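Local coordinates for isochorismatase family protein (Enterococcus faecalis, PDB 2A67) that is of unknown function but, as a member of the isochorismatase family related to nicotinamidases, probably acts as a hydrolase, at residues 104-109 and 127-132; 6-11 and 46-51. All blocks are in the same frame, centred on the assembly; numbering follows the deposited sequence.

Interaction 1: 104-109 and 127-132; sequences LEIAGV and YTCLMT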
ATOM      1  N   LEU D 104     -13.991   5.631  -6.440  1.00 24.74           N
ATOM      2  CA  LEU D 104     -13.777   6.203  -5.115  1.00 25.08           C
ATOM      3  C   LEU D 104     -12.886   7.388  -5.306  1.00 24.39           C
ATOM      4  O   LEU D 104     -11.800   7.251  -5.858  1.00 25.09           O
ATOM      5  CB  LEU D 104     -12.978   5.189  -4.220  1.00 24.29           C
ATOM      6  CG  LEU D 104     -13.736   3.900  -3.922  1.00 26.29           C
ATOM      7  CD1 LEU D 104     -12.831   2.901  -3.156  1.00 25.09           C
ATOM      8  CD2 LEU D 104     -15.033   4.279  -3.120  1.00 26.86           C
ATOM      9  N   GLU D 105     -13.324   8.535  -4.811  1.00 24.90           N
ATOM     10  CA  GLU D 105     -12.462   9.720  -4.684  1.00 26.40           C
ATOM     11  C   GLU D 105     -11.980   9.790  -3.228  1.00 26.19           C
ATOM     12  O   GLU D 105     -12.769  10.000  -2.320  1.00 27.26           O
ATOM     13  CB  GLU D 105     -13.207  11.028  -5.032  1.00 26.13           C
ATOM     14  CG  GLU D 105     -12.285  12.256  -4.979  1.00 26.68           C
ATOM     15  CD  GLU D 105     -12.983  13.556  -5.416  1.00 29.10           C
ATOM     16  OE1 GLU D 105     -14.019  13.501  -6.150  1.00 26.99           O
ATOM     17  OE2 GLU D 105     -12.449  14.621  -5.049  1.00 27.97           O
ATOM     18  N   ILE D 106     -10.677   9.689  -3.025  1.00 26.91           N
ATOM     19  CA  ILE D 106     -10.121   9.480  -1.684  1.00 26.41           C
ATOM     20  C   ILE D 106      -9.386  10.695  -1.133  1.00 26.96           C
ATOM     21  O   ILE D 106      -8.619  11.362  -1.832  1.00 25.55           O
ATOM     22  CB  ILE D 106      -9.195   8.226  -1.709  1.00 26.52           C
ATOM     23  CG1 ILE D 106     -10.043   6.982  -2.036  1.00 26.72           C
ATOM     24  CG2 ILE D 106      -8.476   7.998  -0.314  1.00 26.40           C
ATOM     25  CD1 ILE D 106      -9.294   5.760  -2.568  1.00 27.05           C
ATOM     26  N   ALA D 107      -9.580  10.962   0.157  1.00 26.32           N
ATOM     27  CA  ALA D 107      -8.861  12.025   0.862  1.00 26.40           C
ATOM     28  C   ALA D 107      -8.694  11.543   2.318  1.00 26.24           C
ATOM     29  O   ALA D 107      -9.412  10.626   2.753  1.00 25.54           O
ATOM     30  CB  ALA D 107      -9.678  13.349   0.806  1.00 26.23           C
ATOM     31  N   GLY D 108      -7.699  12.081   3.012  1.00 27.02           N
ATOM     32  CA  GLY D 108      -7.657  11.918   4.491  1.00 27.29           C
ATOM     33  C   GLY D 108      -6.267  12.000   5.020  1.00 27.28           C
ATOM     34  O   GLY D 108      -5.381  12.548   4.377  1.00 24.99           O
ATOM     35  N   VAL D 109      -6.086  11.406   6.205  1.00 28.39           N
ATOM     36  CA  VAL D 109      -4.835  11.395   6.960  1.00 29.01           C
ATOM     37  C   VAL D 109      -4.729  10.001   7.597  1.00 28.95           C
ATOM     38  O   VAL D 109      -5.756   9.328   7.750  1.00 28.99           O
ATOM     39  CB  VAL D 109      -4.849  12.495   8.104  1.00 30.78           C
ATOM     40  CG1 VAL D 109      -5.132  13.918   7.506  1.00 28.31           C
ATOM     41  CG2 VAL D 109      -5.945  12.161   9.123  1.00 29.88           C
ATOM     42  N   TYR D 127     -11.497  -1.266  -7.605  1.00 23.91           N
ATOM     43  CA  TYR D 127     -12.166   0.060  -7.674  1.00 24.81           C
ATOM     44  C   TYR D 127     -11.340   0.997  -8.482  1.00 25.51           C
ATOM     45  O   TYR D 127     -10.095   0.884  -8.505  1.00 25.41           O
ATOM     46  CB  TYR D 127     -12.460   0.736  -6.300  1.00 25.30           C
ATOM     47  CG  TYR D 127     -13.373  -0.078  -5.435  1.00 26.29           C
ATOM     48  CD1 TYR D 127     -14.767   0.003  -5.584  1.00 28.11           C
ATOM     49  CD2 TYR D 127     -12.843  -0.974  -4.475  1.00 29.79           C
ATOM     50  CE1 TYR D 127     -15.609  -0.788  -4.818  1.00 25.82           C
ATOM     51  CE2 TYR D 127     -13.702  -1.754  -3.634  1.00 27.48           C
ATOM     52  CZ  TYR D 127     -15.075  -1.644  -3.831  1.00 29.12           C
ATOM     53  OH  TYR D 127     -15.975  -2.381  -3.078  1.00 31.00           O
ATOM     54  N   THR D 128     -12.046   1.914  -9.161  1.00 24.99           N
ATOM     55  CA  THR D 128     -11.425   3.033  -9.862  1.00 26.08           C
ATOM     56  C   THR D 128     -11.156   4.172  -8.879  1.00 26.34           C
ATOM     57  O   THR D 128     -12.082   4.667  -8.251  1.00 28.59           O
ATOM     58  CB  THR D 128     -12.318   3.470 -11.114  1.00 25.45           C
ATOM     59  OG1 THR D 128     -12.438   2.330 -11.976  1.00 27.39           O
ATOM     60  CG2 THR D 128     -11.698   4.674 -11.836  1.00 27.93           C
ATOM     61  N   CYS D 129      -9.892   4.563  -8.700  1.00 25.89           N
ATOM     62  CA  CYS D 129      -9.591   5.543  -7.647  1.00 26.81           C
ATOM     63  C   CYS D 129      -9.236   6.883  -8.255  1.00 26.52           C
ATOM     64  O   CYS D 129      -8.595   6.929  -9.330  1.00 24.50           O
ATOM     65  CB  CYS D 129      -8.462   5.043  -6.742  1.00 25.87           C
ATOM     66  SG  CYS D 129      -8.990   3.504  -5.938  1.00 28.60           S
ATOM     67  N   LEU D 130      -9.689   7.938  -7.563  1.00 25.32           N
ATOM     68  CA  LEU D 130      -9.491   9.351  -7.938  1.00 25.90           C
ATOM     69  C   LEU D 130      -9.025  10.123  -6.709  1.00 27.31           C
ATOM     70  O   LEU D 130      -9.289   9.713  -5.614  1.00 27.14           O
ATOM     71  CB  LEU D 130     -10.818   9.971  -8.385  1.00 25.03           C
ATOM     72  CG  LEU D 130     -11.539   9.233  -9.540  1.00 24.48           C
ATOM     73  CD1 LEU D 130     -12.910   9.855  -9.689  1.00 23.00           C
ATOM     74  CD2 LEU D 130     -10.750   9.228 -10.849  1.00 23.35           C
HETATM   75  N   MSE D 131      -8.361  11.247  -6.907  1.00 27.97           N
HETATM   76  CA  MSE D 131      -7.994  12.111  -5.811  1.00 28.34           C
HETATM   77  C   MSE D 131      -7.956  13.589  -6.223  1.00 27.79           C
HETATM   78  O   MSE D 131      -7.418  13.931  -7.265  1.00 27.36           O
HETATM   79  CB  MSE D 131      -6.611  11.733  -5.320  1.00 26.35           C
HETATM   80  CG  MSE D 131      -6.182  12.540  -4.119  1.00 29.42           C
HETATM   81 SE   MSE D 131      -4.604  11.720  -3.237  1.00 33.20          SE
HETATM   82  CE  MSE D 131      -5.502  10.611  -1.890  1.00 27.38           C
ATOM     83  N   THR D 132      -8.483  14.463  -5.384  1.00 28.05           N
ATOM     84  CA  THR D 132      -8.304  15.905  -5.581  1.00 29.15           C
ATOM     85  C   THR D 132      -6.927  16.235  -5.007  1.00 29.57           C
ATOM     86  O   THR D 132      -6.616  15.855  -3.863  1.00 30.67           O
ATOM     87  CB  THR D 132      -9.456  16.697  -4.884  1.00 27.71           C
ATOM     88  OG1 THR D 132     -10.673  16.437  -5.583  1.00 28.08           O
ATOM     89  CG2 THR D 132      -9.211  18.209  -4.843  1.00 29.85           C
TER
HETATM   90  O   HOH W   1      -9.340  13.771  -2.859  1.00 25.58           O

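Interaction 2: 6-11 and 46-51; sequences ALLLID and PIIFVQ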
ATOM      1  N   ALA D   6     -18.255   7.543  -5.055  1.00 27.15           N
ATOM      2  CA  ALA D   6     -18.310   7.994  -3.684  1.00 27.05           C
ATOM      3  C   ALA D   6     -17.065   8.778  -3.344  1.00 27.32           C
ATOM      4  O   ALA D   6     -15.988   8.547  -3.909  1.00 28.73           O
ATOM      5  CB  ALA D   6     -18.411   6.783  -2.693  1.00 26.84           C
ATOM      6  N   LEU D   7     -17.236   9.694  -2.409  1.00 26.52           N
ATOM      7  CA  LEU D   7     -16.157  10.404  -1.779  1.00 26.88           C
ATOM      8  C   LEU D   7     -15.824   9.655  -0.452  1.00 27.38           C
ATOM      9  O   LEU D   7     -16.693   9.496   0.424  1.00 27.46           O
ATOM     10  CB  LEU D   7     -16.620  11.803  -1.451  1.00 25.92           C
ATOM     11  CG  LEU D   7     -15.617  12.844  -0.948  1.00 27.53           C
ATOM     12  CD1 LEU D   7     -14.490  13.104  -1.998  1.00 26.94           C
ATOM     13  CD2 LEU D   7     -16.354  14.138  -0.628  1.00 27.18           C
ATOM     14  N   LEU D   8     -14.571   9.205  -0.330  1.00 27.76           N
ATOM     15  CA  LEU D   8     -14.150   8.422   0.790  1.00 27.98           C
ATOM     16  C   LEU D   8     -13.148   9.246   1.617  1.00 28.80           C
ATOM     17  O   LEU D   8     -12.023   9.513   1.151  1.00 27.85           O
ATOM     18  CB  LEU D   8     -13.555   7.090   0.309  1.00 28.16           C
ATOM     19  CG  LEU D   8     -13.111   6.087   1.421  1.00 28.85           C
ATOM     20  CD1 LEU D   8     -14.373   5.625   2.189  1.00 23.86           C
ATOM     21  CD2 LEU D   8     -12.390   4.908   0.758  1.00 28.36           C
ATOM     22  N   LEU D   9     -13.557   9.639   2.837  1.00 27.47           N
ATOM     23  CA  LEU D   9     -12.827  10.642   3.618  1.00 28.58           C
ATOM     24  C   LEU D   9     -12.272   9.986   4.879  1.00 29.81           C
ATOM     25  O   LEU D   9     -13.037   9.652   5.772  1.00 29.95           O
ATOM     26  CB  LEU D   9     -13.744  11.829   3.978  1.00 28.44           C
ATOM     27  CG  LEU D   9     -14.383  12.587   2.770  1.00 28.90           C
ATOM     28  CD1 LEU D   9     -15.277  13.660   3.271  1.00 26.96           C
ATOM     29  CD2 LEU D   9     -13.301  13.145   1.860  1.00 25.81           C
ATOM     30  N   ILE D  10     -10.952   9.810   4.924  1.00 30.25           N
ATOM     31  CA  ILE D  10     -10.333   8.879   5.850  1.00 30.12           C
ATOM     32  C   ILE D  10      -9.743   9.580   7.091  1.00 29.37           C
ATOM     33  O   ILE D  10      -8.842  10.438   7.019  1.00 28.19           O
ATOM     34  CB  ILE D  10      -9.266   7.985   5.149  1.00 30.12           C
ATOM     35  CG1 ILE D  10      -9.885   7.180   3.997  1.00 28.66           C
ATOM     36  CG2 ILE D  10      -8.536   7.050   6.226  1.00 32.00           C
ATOM     37  CD1 ILE D  10      -8.832   6.661   3.023  1.00 26.18           C
ATOM     38  N   ASP D  11     -10.280   9.191   8.236  1.00 31.19           N
ATOM     39  CA  ASP D  11      -9.708   9.517   9.567  1.00 31.59           C
ATOM     40  C   ASP D  11      -9.486  10.991   9.807  1.00 30.61           C
ATOM     41  O   ASP D  11      -8.469  11.376  10.396  1.00 33.02           O
ATOM     42  CB  ASP D  11      -8.366   8.780   9.806  1.00 32.53           C
ATOM     43  CG  ASP D  11      -8.502   7.255   9.901  1.00 33.11           C
ATOM     44  OD1 ASP D  11      -9.607   6.699   9.857  1.00 34.26           O
ATOM     45  OD2 ASP D  11      -7.465   6.577  10.024  1.00 36.45           O
ATOM     46  N   PRO D  46     -22.852   9.545  -2.858  1.00 29.60           N
ATOM     47  CA  PRO D  46     -22.524   9.105  -1.478  1.00 29.18           C
ATOM     48  C   PRO D  46     -21.203   9.685  -0.925  1.00 28.30           C
ATOM     49  O   PRO D  46     -20.199   9.733  -1.632  1.00 27.23           O
ATOM     50  CB  PRO D  46     -22.433   7.584  -1.600  1.00 30.70           C
ATOM     51  CG  PRO D  46     -22.880   7.190  -2.954  1.00 30.17           C
ATOM     52  CD  PRO D  46     -22.877   8.421  -3.836  1.00 29.93           C
ATOM     53  N   ILE D  47     -21.209  10.090   0.347  1.00 27.31           N
ATOM     54  CA  ILE D  47     -20.043  10.606   1.023  1.00 26.20           C
ATOM     55  C   ILE D  47     -19.864   9.674   2.252  1.00 26.55           C
ATOM     56  O   ILE D  47     -20.820   9.431   2.996  1.00 27.07           O
ATOM     57  CB  ILE D  47     -20.201  12.054   1.544  1.00 25.05           C
ATOM     58  CG1 ILE D  47     -20.549  13.030   0.366  1.00 27.95           C
ATOM     59  CG2 ILE D  47     -18.929  12.412   2.451  1.00 26.63           C
ATOM     60  CD1 ILE D  47     -21.097  14.371   0.811  1.00 26.02           C
ATOM     61  N   ILE D  48     -18.675   9.110   2.380  1.00 25.63           N
ATOM     62  CA  ILE D  48     -18.384   8.062   3.392  1.00 26.72           C
ATOM     63  C   ILE D  48     -17.213   8.527   4.229  1.00 28.18           C
ATOM     64  O   ILE D  48     -16.096   8.704   3.714  1.00 30.09           O
ATOM     65  CB  ILE D  48     -18.038   6.732   2.751  1.00 25.62           C
ATOM     66  CG1 ILE D  48     -19.134   6.293   1.771  1.00 26.61           C
ATOM     67  CG2 ILE D  48     -17.806   5.603   3.846  1.00 26.23           C
ATOM     68  CD1 ILE D  48     -18.686   5.261   0.705  1.00 27.04           C
ATOM     69  N   PHE D  49     -17.448   8.726   5.533  1.00 27.87           N
ATOM     70  CA  PHE D  49     -16.384   9.081   6.445  1.00 29.00           C
ATOM     71  C   PHE D  49     -15.871   7.811   7.119  1.00 29.62           C
ATOM     72  O   PHE D  49     -16.667   6.993   7.617  1.00 31.82           O
ATOM     73  CB  PHE D  49     -16.902  10.011   7.542  1.00 28.72           C
ATOM     74  CG  PHE D  49     -17.218  11.391   7.076  1.00 28.75           C
ATOM     75  CD1 PHE D  49     -18.521  11.726   6.691  1.00 29.91           C
ATOM     76  CD2 PHE D  49     -16.232  12.359   7.020  1.00 27.32           C
ATOM     77  CE1 PHE D  49     -18.820  12.981   6.283  1.00 32.41           C
ATOM     78  CE2 PHE D  49     -16.549  13.652   6.597  1.00 30.03           C
ATOM     79  CZ  PHE D  49     -17.837  13.946   6.233  1.00 32.54           C
ATOM     80  N   VAL D  50     -14.558   7.641   7.140  1.00 29.29           N
ATOM     81  CA  VAL D  50     -13.938   6.516   7.886  1.00 29.13           C
ATOM     82  C   VAL D  50     -13.337   7.082   9.183  1.00 29.40           C
ATOM     83  O   VAL D  50     -12.654   8.102   9.172  1.00 30.93           O
ATOM     84  CB  VAL D  50     -12.886   5.752   7.026  1.00 29.57           C
ATOM     85  CG1 VAL D  50     -12.246   4.624   7.851  1.00 29.02           C
ATOM     86  CG2 VAL D  50     -13.599   5.168   5.721  1.00 28.02           C
ATOM     87  N   GLN D  51     -13.674   6.455  10.300  1.00 29.54           N
ATOM     88  CA  GLN D  51     -13.136   6.845  11.596  1.00 28.38           C
ATOM     89  C   GLN D  51     -12.444   5.654  12.239  1.00 27.27           C
ATOM     90  O   GLN D  51     -12.997   4.542  12.324  1.00 26.39           O
ATOM     91  CB  GLN D  51     -14.254   7.360  12.498  1.00 28.48           C
ATOM     92  CG  GLN D  51     -14.832   8.694  12.022  1.00 29.45           C
ATOM     93  CD  GLN D  51     -16.061   9.087  12.777  1.00 30.24           C
ATOM     94  OE1 GLN D  51     -17.173   8.759  12.375  1.00 30.38           O
ATOM     95  NE2 GLN D  51     -15.880   9.772  13.910  1.00 30.59           N
TER
HETATM   96  O   HOH W   2     -13.105  10.859   8.226  1.00 25.04           O

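Interaction 1: 104-109 and 127-132
Leu104 and Glu105 pair with Cys129 and Leu130 in parallel register, closing the beta-alpha-beta crossover in which helix 111-125 links the two strands. Leu104 N donates to Thr128 O at 2.8 Å, Leu130 N returns a bond to Leu104 O, and Ile106 N reaches Leu130 O. The segment axes diverge by 45°, and within the two segments the direct pairing ends after these three bonds.

Glu105 bridges part of this splay with its side chain. Its CB lies 4.3 Å from Leu130 CB, on the same face of the sheet. CG is anti to the backbone N (chi1 -177°) and passes 4.0 Å from Leu130 O. The chain stays extended beyond CG and brings OE2 to Thr132, where it accepts a 2.6 Å hydrogen bond from Thr132 OG1. That hydroxyl meets OE2 on its anti side, 34° out of the carboxylate plane. OE2 also forms a salt bridge with Arg36, while OE1 is held by Arg5 and the Tyr40 hydroxyl. With both oxygens engaged, this buried carboxylate is fixed in rotation, and the two arginines would be expected to stabilise its negative charge.

On the opposite face, Ile106 CD1 packs against Cys129 SG, and Ala122 of helix 111-125 touches both Leu104 and Cys129. At the start of the contact Leu104 CD1 comes within 3.8 Å of Tyr127 CG, an off-centre CH-pi contact.

Beyond this pairing the backbones are spaced too widely for a direct bond, Ile106 O and Thr132 N being 4.7 Å apart. A water spans them, donating to Ile106 O at 2.7 Å and accepting from Thr132 N. The same carbonyl is approached by Met131, a selenomethionine whose chain bends at its third torsion; Met131 CE lies 3.2 Å from Ile106 O.

Interaction 2: 6-11 and 46-51
Leu8 and Leu9 carry the tight centre of this contact, one on each face of two parallel strands whose axes differ by only 19°. Leu8 CG is anti to its backbone N (chi1 -177°), and CD1 reaches across to two partners, 3.6 Å from Val50 CG2 and 3.8 Å from Ile48 CG2. On the other face Leu9 lies alongside Phe49, pointing the same way, with CD1 3.6 Å from Phe49 CE2 and Ile47 CG2 also near that methyl. Between these two faces four backbone bonds alternate regularly from Leu7 N to Val50 N.

The packing thins at the C-terminal end. Ile10 barely meets Val50, and a water donates to both Leu9 O (2.7 Å) and Val50 O (2.9 Å), lying in plane at the edge of the Phe49 ring. Asp11 has left the strand, and its N-H donates to Val50 O along a bent path of 145°. Its OD2 forms a salt bridge with Lys81, and its side chain touches Cys114. An aspartate at the C-terminal end of a central parallel strand, beside a lysine and a cysteine, is consistent with the Asp-Lys-Cys catalytic triad of isochorismatase-like cysteine hydrolases.

From the N terminus, strand 5-10 leads through helix 26-42 to strand 47-52, where interaction 2 closes the first crossover. The chain then adds edge strand 77-81 and returns to place 103-109 on the other flank of 5-10. From there helix 111-125 carries it to 128-137, and interaction 1 closes. The two closures follow in series, neither nested nor crossed. They are joined within the sheet, where strands 103-109 and 5-10 are neighbours: Glu105 O lies 2.8 Å from Leu8 N, a probable hydrogen bond. Helix 26-42 covers Leu7, Leu9 and Ala107, while helix 111-125 covers Leu8, Ile10 and Ile106 on the opposite face, giving an alpha/beta/alpha sandwich.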